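Local coordinates for protein Sso-CP2 metallo-carboxypetidase (Sulfolobus solfataricus, PDB 4MMO) that is a zinc-binding metallo-carboxypeptidase of the M20 family that probably removes residues from the C-terminal end of peptides, at residues F114-L119 and V127-L132; L120-L125 and H426-L431; K357-S362 and D394-I399. All coordinates share one frame; numbering follows the deposited sequence.

Interaction 1 of 3, residues F114-L119 and V127-L132; sequences FAIKHL and VNVKLL
Ile116 is the one residue of 114-119 that touches 127-132, where it meets Val129 and Leu131. The two residues before it in the segment face other parts of the fold. Phe114 packs on Glu3, Glu4 and Thr7 of helix 3-12, and Ala115 packs on Thr427 of helix 417-433. Ile116 then points at the strand. Its CG1 stands opposite the carbonyl carbon (chi1 -65°), and the chain continues extended through chi2 to carry CD1 outward. That methyl does all the touching. Ile116 CD1 meets Val129 CG1 tip to tip at 3.9 Å. Ile116 CD1 also lies 4.1 Å from Leu131 CD2, but here the two side chains run past each other in opposite directions. The CA atoms of Ile116 and Val129 are 8.7 Å apart, so the side chains bridge the gap between the backbones. The contact is buried and wholly apolar, with 98 Å² covered in all. One turn on from Phe114, the His118 ring carries Phe114 O over one face, 3.0 Å above its plane and toward the rim. Leu119 also points toward the strand but packs on Leu125. Strand 128-134 is held between strands 53-58 and 65-71 and is parallel to the latter. Strand 65-71, helix 102-121 and strand 128-134 thus form a beta-alpha-beta crossover of the alpha/beta zinc-binding domain of M20 peptidases.

Interaction 2 of 3, residues L120-L125 and H426-L431; sequences LDKNEL and HTEEFL
The carboxylate of Glu428 has the ammonium of Lys122 over one face. Lys122 NZ stands 4.5 Å from Glu428 OE2, displaced beyond that oxygen. This is too far for a salt bridge, though the opposite charges probably still attract. The stronger partner of Glu428 OE2 is His118 ND1, which approaches slightly tilted from the carboxylate plane. Lys122 sits where helix 102-121 ends in a Schellman motif. Asn123 is its C-prime residue, with positive phi. Asn123 N bonds to Leu120 O, and Glu124 N bonds back to Leu119 O. After the turn the chain runs toward helix 417-433 and brings Leu125 to Leu431. Leu125 does not aim its CB at the helix. Its CG lies trans to the backbone N (chi1 -175°), and this brings the end of the side chain closer. The methyls Leu125 CD1 and Leu431 CD1 then meet loosely at 4.4 Å. Val60 also packs on Leu125, and Leu66 of strand 65-71 packs on Leu431. The backbones are joined by one water, which donates to both sides. The water oxygen lies 3.1 Å from Glu124 O and 2.7 Å from Leu431 O.

Interaction 3 of 3, residues K357-S362 and D394-I399; sequences KAMIES and DAVSAI
Met359 makes every apolar contact between helix segment 357-362 and segment 394-399. Its CG is trans to the backbone N (chi1 -159°), and the chain then bends at chi2 and chi3. The bends carry SD and CE across to Val396 and Ile399. Met359 SD sits 3.6 Å from Ile399 CG1, and the two side chains cross at about a right angle. Met359 CE is 4.0 Å from Val396 CG1 and 4.1 Å from Ile399 CD1. Ala398 also points toward the helix, but its close approach to Met359 is doubtful. With an alanine in place of Met359, SD and CE are gone, and Val396 and Ile399 would probably lose their partner on helix 354-367, leaving a gap there. The contact lays helix 354-367 on one face of the mixed sheet of the zinc-binding domain, at its border strand 395-396, which is outermost in the chain and runs parallel to strand 159-161. Ile161 and Ile175 also pack on Met359 and Val396. The polar contacts lie elsewhere. Backbone bonds link Val396 to Val160 and Met162, and Ile399 to Ala165. Ala395 O is bonded to Thr349 OG1. On the helix, Ser362 OG turns back toward the carbonyls Ala358 O and Met359 O, at 2.8 and 3.0 Å.

Interactions 1 and 2 adjoin, with centres about 7 Å apart, and share helix 102-121. Leu119 CD1 packs on Leu431 CB at 3.4 Å. Interaction 3 is joined to them through helix 417-433. There Phe430 CE1 lies 3.4 Å from Met359 CE, and Thr427 meets Ile399. Interactions 1 and 3 do not touch; their nearest atoms are about 7 Å apart, but both reach the same mixed sheet. Interaction 3 lies nearer the metal site. The side chain of Ile399 is about 9 Å from that of the zinc ligand Glu163 and about 13 Å from the zinc ion. The side chain of Leu131 in interaction 1 is about 12 Å from that of His71. Interaction 2 lies away from the site.

Interaction 1 of 3, residues F114-L119 and V127-L132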
ATOM      1  N   PHE A 114     -16.330  26.130 -31.758  1.00 31.51           N
ATOM      2  CA  PHE A 114     -16.945  27.417 -32.022  1.00 31.01           C
ATOM      3  C   PHE A 114     -16.083  28.270 -32.960  1.00 45.22           C
ATOM      4  O   PHE A 114     -16.612  29.084 -33.712  1.00 43.13           O
ATOM      5  CB  PHE A 114     -17.256  28.146 -30.714  1.00 33.91           C
ATOM      6  CG  PHE A 114     -18.577  27.750 -30.111  1.00 37.60           C
ATOM      7  CD1 PHE A 114     -19.761  28.233 -30.643  1.00 45.39           C
ATOM      8  CD2 PHE A 114     -18.636  26.880 -29.033  1.00 33.00           C
ATOM      9  CE1 PHE A 114     -20.980  27.865 -30.106  1.00 51.36           C
ATOM     10  CE2 PHE A 114     -19.853  26.510 -28.491  1.00 45.32           C
ATOM     11  CZ  PHE A 114     -21.026  27.002 -29.029  1.00 49.06           C
ATOM     12  N   ALA A 115     -14.768  28.066 -32.932  1.00 33.67           N
ATOM     13  CA  ALA A 115     -13.885  28.730 -33.889  1.00 41.63           C
ATOM     14  C   ALA A 115     -14.223  28.269 -35.302  1.00 36.41           C
ATOM     15  O   ALA A 115     -14.375  29.084 -36.210  1.00 38.07           O
ATOM     16  CB  ALA A 115     -12.427  28.440 -33.573  1.00 23.23           C
ATOM     17  N   ILE A 116     -14.355  26.958 -35.478  1.00 36.11           N
ATOM     18  CA  ILE A 116     -14.671  26.393 -36.784  1.00 37.68           C
ATOM     19  C   ILE A 116     -16.008  26.933 -37.270  1.00 50.09           C
ATOM     20  O   ILE A 116     -16.161  27.271 -38.444  1.00 52.21           O
ATOM     21  CB  ILE A 116     -14.709  24.854 -36.736  1.00 34.37           C
ATOM     22  CG1 ILE A 116     -13.320  24.307 -36.408  1.00 32.67           C
ATOM     23  CG2 ILE A 116     -15.188  24.273 -38.070  1.00 37.87           C
ATOM     24  CD1 ILE A 116     -13.302  22.823 -36.058  1.00 31.65           C
ATOM     25  N   LYS A 117     -16.969  27.013 -36.355  1.00 49.36           N
ATOM     26  CA  LYS A 117     -18.294  27.527 -36.667  1.00 47.38           C
ATOM     27  C   LYS A 117     -18.221  28.956 -37.183  1.00 49.00           C
ATOM     28  O   LYS A 117     -18.870  29.305 -38.168  1.00 43.19           O
ATOM     29  CB  LYS A 117     -19.174  27.498 -35.419  1.00 42.27           C
ATOM     30  CG  LYS A 117     -20.591  27.990 -35.647  1.00 43.68           C
ATOM     31  CD  LYS A 117     -21.343  28.136 -34.335  1.00 47.62           C
ATOM     32  CE  LYS A 117     -22.843  28.150 -34.561  1.00 57.65           C
ATOM     33  NZ  LYS A 117     -23.255  29.136 -35.595  1.00 52.31           N
ATOM     34  N   HIS A 118     -17.443  29.784 -36.498  1.00 46.55           N
ATOM     35  CA  HIS A 118     -17.322  31.185 -36.863  1.00 51.50           C
ATOM     36  C   HIS A 118     -16.773  31.320 -38.279  1.00 45.12           C
ATOM     37  O   HIS A 118     -17.323  32.057 -39.096  1.00 45.22           O
ATOM     38  CB  HIS A 118     -16.436  31.921 -35.859  1.00 37.86           C
ATOM     39  CG  HIS A 118     -17.038  32.020 -34.492  1.00 59.59           C
ATOM     40  ND1 HIS A 118     -16.373  32.580 -33.421  1.00 64.13           N
ATOM     41  CD2 HIS A 118     -18.245  31.632 -34.020  1.00 69.81           C
ATOM     42  CE1 HIS A 118     -17.144  32.528 -32.351  1.00 72.17           C
ATOM     43  NE2 HIS A 118     -18.287  31.957 -32.686  1.00 73.29           N
ATOM     44  N   LEU A 119     -15.706  30.586 -38.575  1.00 49.15           N
ATOM     45  CA  LEU A 119     -15.104  30.637 -39.900  1.00 48.51           C
ATOM     46  C   LEU A 119     -16.073  30.137 -40.970  1.00 46.28           C
ATOM     47  O   LEU A 119     -16.147  30.708 -42.053  1.00 43.17           O
ATOM     48  CB  LEU A 119     -13.804  29.832 -39.936  1.00 39.12           C
ATOM     49  CG  LEU A 119     -12.667  30.355 -39.050  1.00 48.28           C
ATOM     50  CD1 LEU A 119     -11.408  29.525 -39.260  1.00 43.29           C
ATOM     51  CD2 LEU A 119     -12.373  31.825 -39.315  1.00 53.91           C
ATOM     52  N   VAL A 127      -9.361  25.168 -44.853  1.00 37.18           N
ATOM     53  CA  VAL A 127      -8.698  23.912 -44.543  1.00 34.62           C
ATOM     54  C   VAL A 127      -9.770  22.892 -44.184  1.00 43.22           C
ATOM     55  O   VAL A 127     -10.688  23.187 -43.422  1.00 34.46           O
ATOM     56  CB  VAL A 127      -7.687  24.078 -43.378  1.00 37.10           C
ATOM     57  CG1 VAL A 127      -8.342  24.729 -42.176  1.00 35.36           C
ATOM     58  CG2 VAL A 127      -7.058  22.742 -42.999  1.00 42.80           C
ATOM     59  N   ASN A 128      -9.671  21.703 -44.764  1.00 29.76           N
ATOM     60  CA  ASN A 128     -10.577  20.627 -44.414  1.00 37.72           C
ATOM     61  C   ASN A 128     -10.275  20.183 -42.994  1.00 46.66           C
ATOM     62  O   ASN A 128      -9.109  20.068 -42.610  1.00 39.60           O
ATOM     63  CB  ASN A 128     -10.414  19.458 -45.378  1.00 41.45           C
ATOM     64  CG  ASN A 128     -10.598  19.866 -46.819  1.00 45.97           C
ATOM     65  OD1 ASN A 128     -11.511  20.619 -47.150  1.00 43.50           O
ATOM     66  ND2 ASN A 128      -9.725  19.371 -47.689  1.00 40.35           N
ATOM     67  N   VAL A 129     -11.325  19.947 -42.214  1.00 33.93           N
ATOM     68  CA  VAL A 129     -11.173  19.572 -40.816  1.00 35.42           C
ATOM     69  C   VAL A 129     -11.842  18.237 -40.533  1.00 36.65           C
ATOM     70  O   VAL A 129     -13.016  18.030 -40.851  1.00 40.85           O
ATOM     71  CB  VAL A 129     -11.751  20.654 -39.884  1.00 42.22           C
ATOM     72  CG1 VAL A 129     -11.712  20.204 -38.423  1.00 35.09           C
ATOM     73  CG2 VAL A 129     -10.979  21.943 -40.056  1.00 32.23           C
ATOM     74  N   LYS A 130     -11.072  17.332 -39.942  1.00 34.85           N
ATOM     75  CA  LYS A 130     -11.589  16.065 -39.451  1.00 30.39           C
ATOM     76  C   LYS A 130     -11.499  16.076 -37.936  1.00 40.83           C
ATOM     77  O   LYS A 130     -10.449  16.400 -37.375  1.00 36.58           O
ATOM     78  CB  LYS A 130     -10.782  14.907 -40.025  1.00 36.37           C
ATOM     79  CG  LYS A 130     -10.892  14.786 -41.528  1.00 28.58           C
ATOM     80  CD  LYS A 130     -10.051  13.645 -42.056  1.00 30.94           C
ATOM     81  CE  LYS A 130     -10.334  13.394 -43.526  1.00 37.23           C
ATOM     82  NZ  LYS A 130      -9.505  12.282 -44.060  1.00 46.54           N
ATOM     83  N   LEU A 131     -12.610  15.741 -37.283  1.00 35.60           N
ATOM     84  CA  LEU A 131     -12.699  15.761 -35.828  1.00 35.41           C
ATOM     85  C   LEU A 131     -12.707  14.346 -35.273  1.00 33.44           C
ATOM     86  O   LEU A 131     -13.427  13.481 -35.771  1.00 41.29           O
ATOM     87  CB  LEU A 131     -13.977  16.471 -35.383  1.00 36.38           C
ATOM     88  CG  LEU A 131     -14.195  17.912 -35.845  1.00 45.56           C
ATOM     89  CD1 LEU A 131     -15.549  18.392 -35.343  1.00 35.44           C
ATOM     90  CD2 LEU A 131     -13.080  18.829 -35.359  1.00 26.17           C
ATOM     91  N   LEU A 132     -11.904  14.116 -34.241  1.00 41.45           N
ATOM     92  CA  LEU A 132     -11.852  12.812 -33.592  1.00 37.62           C
ATOM     93  C   LEU A 132     -11.843  12.977 -32.082  1.00 37.60           C
ATOM     94  O   LEU A 132     -10.816  13.308 -31.490  1.00 34.62           O
ATOM     95  CB  LEU A 132     -10.616  12.029 -34.045  1.00 32.26           C
ATOM     96  CG  LEU A 132     -10.609  10.541 -33.684  1.00 34.55           C
ATOM     97  CD1 LEU A 132     -11.718   9.822 -34.411  1.00 67.74           C
ATOM     98  CD2 LEU A 132      -9.272   9.898 -34.017  1.00 44.23           C
TER

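Interaction 2 of 3, residues L120-L125 and H426-L431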
ATOM      1  N   LEU A 120     -16.815  29.076 -40.664  1.00 36.62           N
ATOM      2  CA  LEU A 120     -17.823  28.561 -41.588  1.00 41.13           C
ATOM      3  C   LEU A 120     -18.907  29.605 -41.851  1.00 54.16           C
ATOM      4  O   LEU A 120     -19.341  29.790 -42.988  1.00 60.24           O
ATOM      5  CB  LEU A 120     -18.472  27.291 -41.030  1.00 54.68           C
ATOM      6  CG  LEU A 120     -17.718  25.968 -41.188  1.00 49.21           C
ATOM      7  CD1 LEU A 120     -18.447  24.856 -40.449  1.00 51.13           C
ATOM      8  CD2 LEU A 120     -17.555  25.607 -42.654  1.00 50.98           C
ATOM      9  N   ASP A 121     -19.341  30.281 -40.790  1.00 50.82           N
ATOM     10  CA  ASP A 121     -20.401  31.277 -40.892  1.00 62.01           C
ATOM     11  C   ASP A 121     -19.995  32.473 -41.755  1.00 74.96           C
ATOM     12  O   ASP A 121     -20.851  33.236 -42.205  1.00 78.98           O
ATOM     13  CB  ASP A 121     -20.808  31.769 -39.498  1.00 53.37           C
ATOM     14  CG  ASP A 121     -21.593  30.727 -38.709  1.00 69.22           C
ATOM     15  OD1 ASP A 121     -22.041  29.723 -39.302  1.00 59.20           O
ATOM     16  OD2 ASP A 121     -21.771  30.928 -37.488  1.00 52.48           O
ATOM     17  N   LYS A 122     -18.692  32.633 -41.976  1.00 67.84           N
ATOM     18  CA  LYS A 122     -18.174  33.743 -42.769  1.00 64.25           C
ATOM     19  C   LYS A 122     -17.560  33.265 -44.083  1.00 63.50           C
ATOM     20  O   LYS A 122     -16.981  34.058 -44.827  1.00 72.68           O
ATOM     21  CB  LYS A 122     -17.112  34.509 -41.976  1.00 60.09           C
ATOM     22  CG  LYS A 122     -17.572  35.026 -40.625  1.00 67.30           C
ATOM     23  CD  LYS A 122     -16.459  35.827 -39.959  1.00 85.43           C
ATOM     24  CE  LYS A 122     -16.616  35.895 -38.448  1.00104.07           C
ATOM     25  NZ  LYS A 122     -15.452  35.280 -37.745  1.00106.06           N
ATOM     26  N   ASN A 123     -17.687  31.972 -44.366  1.00 57.94           N
ATOM     27  CA  ASN A 123     -17.042  31.373 -45.531  1.00 69.93           C
ATOM     28  C   ASN A 123     -15.541  31.674 -45.563  1.00 60.41           C
ATOM     29  O   ASN A 123     -14.981  31.996 -46.612  1.00 69.18           O
ATOM     30  CB  ASN A 123     -17.721  31.833 -46.825  1.00 85.36           C
ATOM     31  CG  ASN A 123     -18.986  31.052 -47.128  1.00105.90           C
ATOM     32  OD1 ASN A 123     -18.973  30.110 -47.921  1.00113.82           O
ATOM     33  ND2 ASN A 123     -20.086  31.435 -46.491  1.00110.53           N
ATOM     34  N   GLU A 124     -14.900  31.558 -44.403  1.00 51.86           N
ATOM     35  CA  GLU A 124     -13.474  31.846 -44.264  1.00 50.37           C
ATOM     36  C   GLU A 124     -12.640  30.604 -43.933  1.00 54.64           C
ATOM     37  O   GLU A 124     -11.437  30.711 -43.696  1.00 58.69           O
ATOM     38  CB  GLU A 124     -13.253  32.911 -43.183  1.00 62.63           C
ATOM     39  CG  GLU A 124     -13.849  34.268 -43.521  1.00 79.05           C
ATOM     40  CD  GLU A 124     -13.549  35.325 -42.469  1.00 87.04           C
ATOM     41  OE1 GLU A 124     -13.193  34.957 -41.330  1.00 82.13           O
ATOM     42  OE2 GLU A 124     -13.669  36.526 -42.784  1.00105.78           O
ATOM     43  N   LEU A 125     -13.272  29.430 -43.912  1.00 55.15           N
ATOM     44  CA  LEU A 125     -12.551  28.191 -43.624  1.00 43.03           C
ATOM     45  C   LEU A 125     -11.889  27.643 -44.886  1.00 39.85           C
ATOM     46  O   LEU A 125     -12.568  27.248 -45.835  1.00 41.56           O
ATOM     47  CB  LEU A 125     -13.484  27.137 -43.019  1.00 50.92           C
ATOM     48  CG  LEU A 125     -12.803  25.835 -42.578  1.00 44.38           C
ATOM     49  CD1 LEU A 125     -11.822  26.088 -41.443  1.00 39.86           C
ATOM     50  CD2 LEU A 125     -13.827  24.784 -42.171  1.00 47.93           C
ATOM     51  N   HIS A 426      -7.700  32.091 -30.546  1.00 31.98           N
ATOM     52  CA  HIS A 426      -6.457  31.434 -30.939  1.00 35.76           C
ATOM     53  C   HIS A 426      -6.701  30.410 -32.041  1.00 37.93           C
ATOM     54  O   HIS A 426      -5.914  30.299 -32.981  1.00 41.72           O
ATOM     55  CB  HIS A 426      -5.815  30.759 -29.725  1.00 29.19           C
ATOM     56  CG  HIS A 426      -4.462  30.180 -29.992  1.00 33.75           C
ATOM     57  ND1 HIS A 426      -3.759  29.465 -29.041  1.00 35.47           N
ATOM     58  CD2 HIS A 426      -3.668  30.211 -31.090  1.00 36.27           C
ATOM     59  CE1 HIS A 426      -2.604  29.079 -29.543  1.00 42.38           C
ATOM     60  NE2 HIS A 426      -2.523  29.518 -30.790  1.00 38.34           N
ATOM     61  N   THR A 427      -7.795  29.665 -31.933  1.00 32.49           N
ATOM     62  CA  THR A 427      -8.088  28.623 -32.907  1.00 31.93           C
ATOM     63  C   THR A 427      -8.437  29.235 -34.256  1.00 24.88           C
ATOM     64  O   THR A 427      -8.013  28.741 -35.301  1.00 33.34           O
ATOM     65  CB  THR A 427      -9.266  27.736 -32.460  1.00 39.10           C
ATOM     66  OG1 THR A 427      -8.999  27.186 -31.161  1.00 31.27           O
ATOM     67  CG2 THR A 427      -9.495  26.609 -33.465  1.00 27.80           C
ATOM     68  N   GLU A 428      -9.237  30.298 -34.221  1.00 30.64           N
ATOM     69  CA  GLU A 428      -9.630  31.019 -35.427  1.00 45.82           C
ATOM     70  C   GLU A 428      -8.403  31.504 -36.190  1.00 44.08           C
ATOM     71  O   GLU A 428      -8.249  31.214 -37.376  1.00 46.87           O
ATOM     72  CB  GLU A 428     -10.532  32.203 -35.070  1.00 40.92           C
ATOM     73  CG  GLU A 428     -11.985  31.815 -34.839  1.00 45.15           C
ATOM     74  CD  GLU A 428     -12.823  32.936 -34.243  1.00 51.36           C
ATOM     75  OE1 GLU A 428     -12.251  33.916 -33.722  1.00 50.42           O
ATOM     76  OE2 GLU A 428     -14.063  32.830 -34.287  1.00 70.33           O
ATOM     77  N   GLU A 429      -7.526  32.228 -35.503  1.00 46.03           N
ATOM     78  CA  GLU A 429      -6.299  32.722 -36.118  1.00 27.79           C
ATOM     79  C   GLU A 429      -5.436  31.571 -36.613  1.00 39.11           C
ATOM     80  O   GLU A 429      -4.819  31.668 -37.674  1.00 34.65           O
ATOM     81  CB  GLU A 429      -5.506  33.586 -35.138  1.00 36.31           C
ATOM     82  CG  GLU A 429      -5.962  35.036 -35.077  1.00 65.33           C
ATOM     83  CD  GLU A 429      -5.795  35.757 -36.404  1.00 91.92           C
ATOM     84  OE1 GLU A 429      -6.508  36.756 -36.628  1.00111.24           O
ATOM     85  OE2 GLU A 429      -4.951  35.323 -37.221  1.00 78.08           O
ATOM     86  N   PHE A 430      -5.400  30.474 -35.859  1.00 29.39           N
ATOM     87  CA  PHE A 430      -4.609  29.326 -36.275  1.00 32.53           C
ATOM     88  C   PHE A 430      -5.134  28.749 -37.587  1.00 38.27           C
ATOM     89  O   PHE A 430      -4.354  28.413 -38.474  1.00 39.00           O
ATOM     90  CB  PHE A 430      -4.578  28.243 -35.196  1.00 31.95           C
ATOM     91  CG  PHE A 430      -4.188  26.892 -35.718  1.00 41.18           C
ATOM     92  CD1 PHE A 430      -2.872  26.620 -36.063  1.00 26.28           C
ATOM     93  CD2 PHE A 430      -5.141  25.898 -35.887  1.00 33.69           C
ATOM     94  CE1 PHE A 430      -2.511  25.380 -36.560  1.00 37.24           C
ATOM     95  CE2 PHE A 430      -4.785  24.658 -36.385  1.00 36.56           C
ATOM     96  CZ  PHE A 430      -3.468  24.398 -36.721  1.00 38.35           C
ATOM     97  N   LEU A 431      -6.454  28.653 -37.712  1.00 37.92           N
ATOM     98  CA  LEU A 431      -7.073  28.062 -38.896  1.00 34.59           C
ATOM     99  C   LEU A 431      -6.982  28.978 -40.126  1.00 34.56           C
ATOM    100  O   LEU A 431      -7.004  28.504 -41.257  1.00 32.59           O
ATOM    101  CB  LEU A 431      -8.544  27.726 -38.619  1.00 31.16           C
ATOM    102  CG  LEU A 431      -8.862  26.613 -37.603  1.00 32.51           C
ATOM    103  CD1 LEU A 431     -10.346  26.596 -37.310  1.00 28.85           C
ATOM    104  CD2 LEU A 431      -8.420  25.249 -38.105  1.00 31.15           C
TER
HETATM  105  O   HOH W   1      -9.185  28.818 -42.817  1.00 45.17           O

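Interaction 3 of 3, residues K357-S362 and D394-I399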
ATOM      1  N   LYS A 357       4.306  26.345 -36.899  1.00 45.50           N
ATOM      2  CA  LYS A 357       4.522  27.753 -37.208  1.00 39.33           C
ATOM      3  C   LYS A 357       3.221  28.529 -37.088  1.00 35.09           C
ATOM      4  O   LYS A 357       3.168  29.550 -36.409  1.00 33.13           O
ATOM      5  CB  LYS A 357       5.102  27.909 -38.618  1.00 43.72           C
ATOM      6  CG  LYS A 357       6.599  27.654 -38.699  1.00 44.94           C
ATOM      7  CD  LYS A 357       7.063  27.499 -40.140  1.00 63.47           C
ATOM      8  CE  LYS A 357       8.551  27.778 -40.284  1.00 68.82           C
ATOM      9  NZ  LYS A 357       9.030  27.545 -41.674  1.00 82.52           N
ATOM     10  N   ALA A 358       2.173  28.033 -37.742  1.00 31.89           N
ATOM     11  CA  ALA A 358       0.855  28.661 -37.673  1.00 35.93           C
ATOM     12  C   ALA A 358       0.384  28.793 -36.226  1.00 36.92           C
ATOM     13  O   ALA A 358      -0.286  29.756 -35.860  1.00 39.69           O
ATOM     14  CB  ALA A 358      -0.150  27.859 -38.480  1.00 32.30           C
ATOM     15  N   MET A 359       0.754  27.822 -35.402  1.00 36.81           N
ATOM     16  CA  MET A 359       0.340  27.806 -34.006  1.00 45.87           C
ATOM     17  C   MET A 359       1.111  28.850 -33.183  1.00 42.12           C
ATOM     18  O   MET A 359       0.525  29.581 -32.386  1.00 31.18           O
ATOM     19  CB  MET A 359       0.556  26.402 -33.438  1.00 36.52           C
ATOM     20  CG  MET A 359      -0.249  26.090 -32.207  1.00 58.49           C
ATOM     21  SD  MET A 359      -2.043  26.049 -32.451  1.00 41.92           S
ATOM     22  CE  MET A 359      -2.254  24.501 -33.322  1.00 61.48           C
ATOM     23  N   ILE A 360       2.421  28.923 -33.386  1.00 38.94           N
ATOM     24  CA  ILE A 360       3.248  29.931 -32.721  1.00 39.39           C
ATOM     25  C   ILE A 360       2.808  31.358 -33.065  1.00 39.71           C
ATOM     26  O   ILE A 360       2.704  32.214 -32.188  1.00 38.94           O
ATOM     27  CB  ILE A 360       4.739  29.759 -33.084  1.00 50.53           C
ATOM     28  CG1 ILE A 360       5.290  28.503 -32.406  1.00 30.01           C
ATOM     29  CG2 ILE A 360       5.560  30.994 -32.662  1.00 40.83           C
ATOM     30  CD1 ILE A 360       6.722  28.158 -32.780  1.00 32.41           C
ATOM     31  N   GLU A 361       2.556  31.614 -34.341  1.00 35.46           N
ATOM     32  CA  GLU A 361       2.248  32.966 -34.790  1.00 38.87           C
ATOM     33  C   GLU A 361       0.861  33.399 -34.312  1.00 29.68           C
ATOM     34  O   GLU A 361       0.675  34.531 -33.859  1.00 37.53           O
ATOM     35  CB  GLU A 361       2.365  33.061 -36.317  1.00 40.76           C
ATOM     36  CG  GLU A 361       2.121  34.461 -36.888  1.00 68.46           C
ATOM     37  CD  GLU A 361       2.204  34.513 -38.410  1.00 71.90           C
ATOM     38  OE1 GLU A 361       1.428  35.280 -39.019  1.00 54.55           O
ATOM     39  OE2 GLU A 361       3.037  33.790 -39.001  1.00 52.11           O
ATOM     40  N   SER A 362      -0.110  32.496 -34.400  1.00 34.83           N
ATOM     41  CA  SER A 362      -1.464  32.794 -33.934  1.00 35.24           C
ATOM     42  C   SER A 362      -1.489  33.052 -32.431  1.00 37.43           C
ATOM     43  O   SER A 362      -2.178  33.959 -31.960  1.00 39.17           O
ATOM     44  CB  SER A 362      -2.425  31.654 -34.284  1.00 38.57           C
ATOM     45  OG  SER A 362      -1.968  30.418 -33.768  1.00 36.48           O
ATOM     46  N   ASP A 394       3.571  15.883 -38.946  1.00 30.76           N
ATOM     47  CA  ASP A 394       3.326  17.256 -38.523  1.00 34.37           C
ATOM     48  C   ASP A 394       2.261  17.269 -37.440  1.00 44.67           C
ATOM     49  O   ASP A 394       1.067  17.379 -37.726  1.00 41.87           O
ATOM     50  CB  ASP A 394       2.904  18.124 -39.713  1.00 41.63           C
ATOM     51  CG  ASP A 394       3.990  18.226 -40.778  1.00 51.38           C
ATOM     52  OD1 ASP A 394       5.171  18.006 -40.444  1.00 46.26           O
ATOM     53  OD2 ASP A 394       3.666  18.526 -41.946  1.00 52.29           O
ATOM     54  N   ALA A 395       2.711  17.142 -36.195  1.00 34.62           N
ATOM     55  CA  ALA A 395       1.819  17.101 -35.046  1.00 46.55           C
ATOM     56  C   ALA A 395       2.264  18.099 -33.986  1.00 43.46           C
ATOM     57  O   ALA A 395       3.455  18.329 -33.798  1.00 43.22           O
ATOM     58  CB  ALA A 395       1.774  15.696 -34.463  1.00 40.75           C
ATOM     59  N   VAL A 396       1.292  18.684 -33.297  1.00 44.08           N
ATOM     60  CA  VAL A 396       1.557  19.634 -32.226  1.00 31.82           C
ATOM     61  C   VAL A 396       0.427  19.571 -31.198  1.00 35.21           C
ATOM     62  O   VAL A 396      -0.689  19.159 -31.518  1.00 35.45           O
ATOM     63  CB  VAL A 396       1.667  21.075 -32.777  1.00 28.88           C
ATOM     64  CG1 VAL A 396       0.369  21.493 -33.449  1.00 36.66           C
ATOM     65  CG2 VAL A 396       2.051  22.063 -31.678  1.00 29.42           C
ATOM     66  N   SER A 397       0.726  19.968 -29.967  1.00 39.54           N
ATOM     67  CA  SER A 397      -0.298  20.134 -28.948  1.00 46.99           C
ATOM     68  C   SER A 397      -0.301  21.579 -28.478  1.00 52.15           C
ATOM     69  O   SER A 397       0.609  22.022 -27.775  1.00 47.15           O
ATOM     70  CB  SER A 397      -0.059  19.195 -27.770  1.00 40.03           C
ATOM     71  OG  SER A 397      -1.162  19.232 -26.879  1.00 51.21           O
ATOM     72  N   ALA A 398      -1.334  22.309 -28.879  1.00 49.75           N
ATOM     73  CA  ALA A 398      -1.445  23.720 -28.558  1.00 57.39           C
ATOM     74  C   ALA A 398      -2.892  24.163 -28.669  1.00 44.14           C
ATOM     75  O   ALA A 398      -3.700  23.475 -29.290  1.00 41.38           O
ATOM     76  CB  ALA A 398      -0.600  24.518 -29.500  1.00 42.71           C
ATOM     77  N   ILE A 399      -3.166  25.347 -28.126  1.00 42.29           N
ATOM     78  CA  ILE A 399      -4.512  25.878 -27.888  1.00 43.04           C
ATOM     79  C   ILE A 399      -5.034  25.293 -26.586  1.00 45.15           C
ATOM     80  O   ILE A 399      -5.043  24.077 -26.405  1.00 55.37           O
ATOM     81  CB  ILE A 399      -5.518  25.607 -29.029  1.00 46.34           C
ATOM     82  CG1 ILE A 399      -4.957  26.096 -30.369  1.00 47.53           C
ATOM     83  CG2 ILE A 399      -6.844  26.297 -28.726  1.00 30.07           C
ATOM     84  CD1 ILE A 399      -5.763  25.659 -31.575  1.00 44.56           C
TER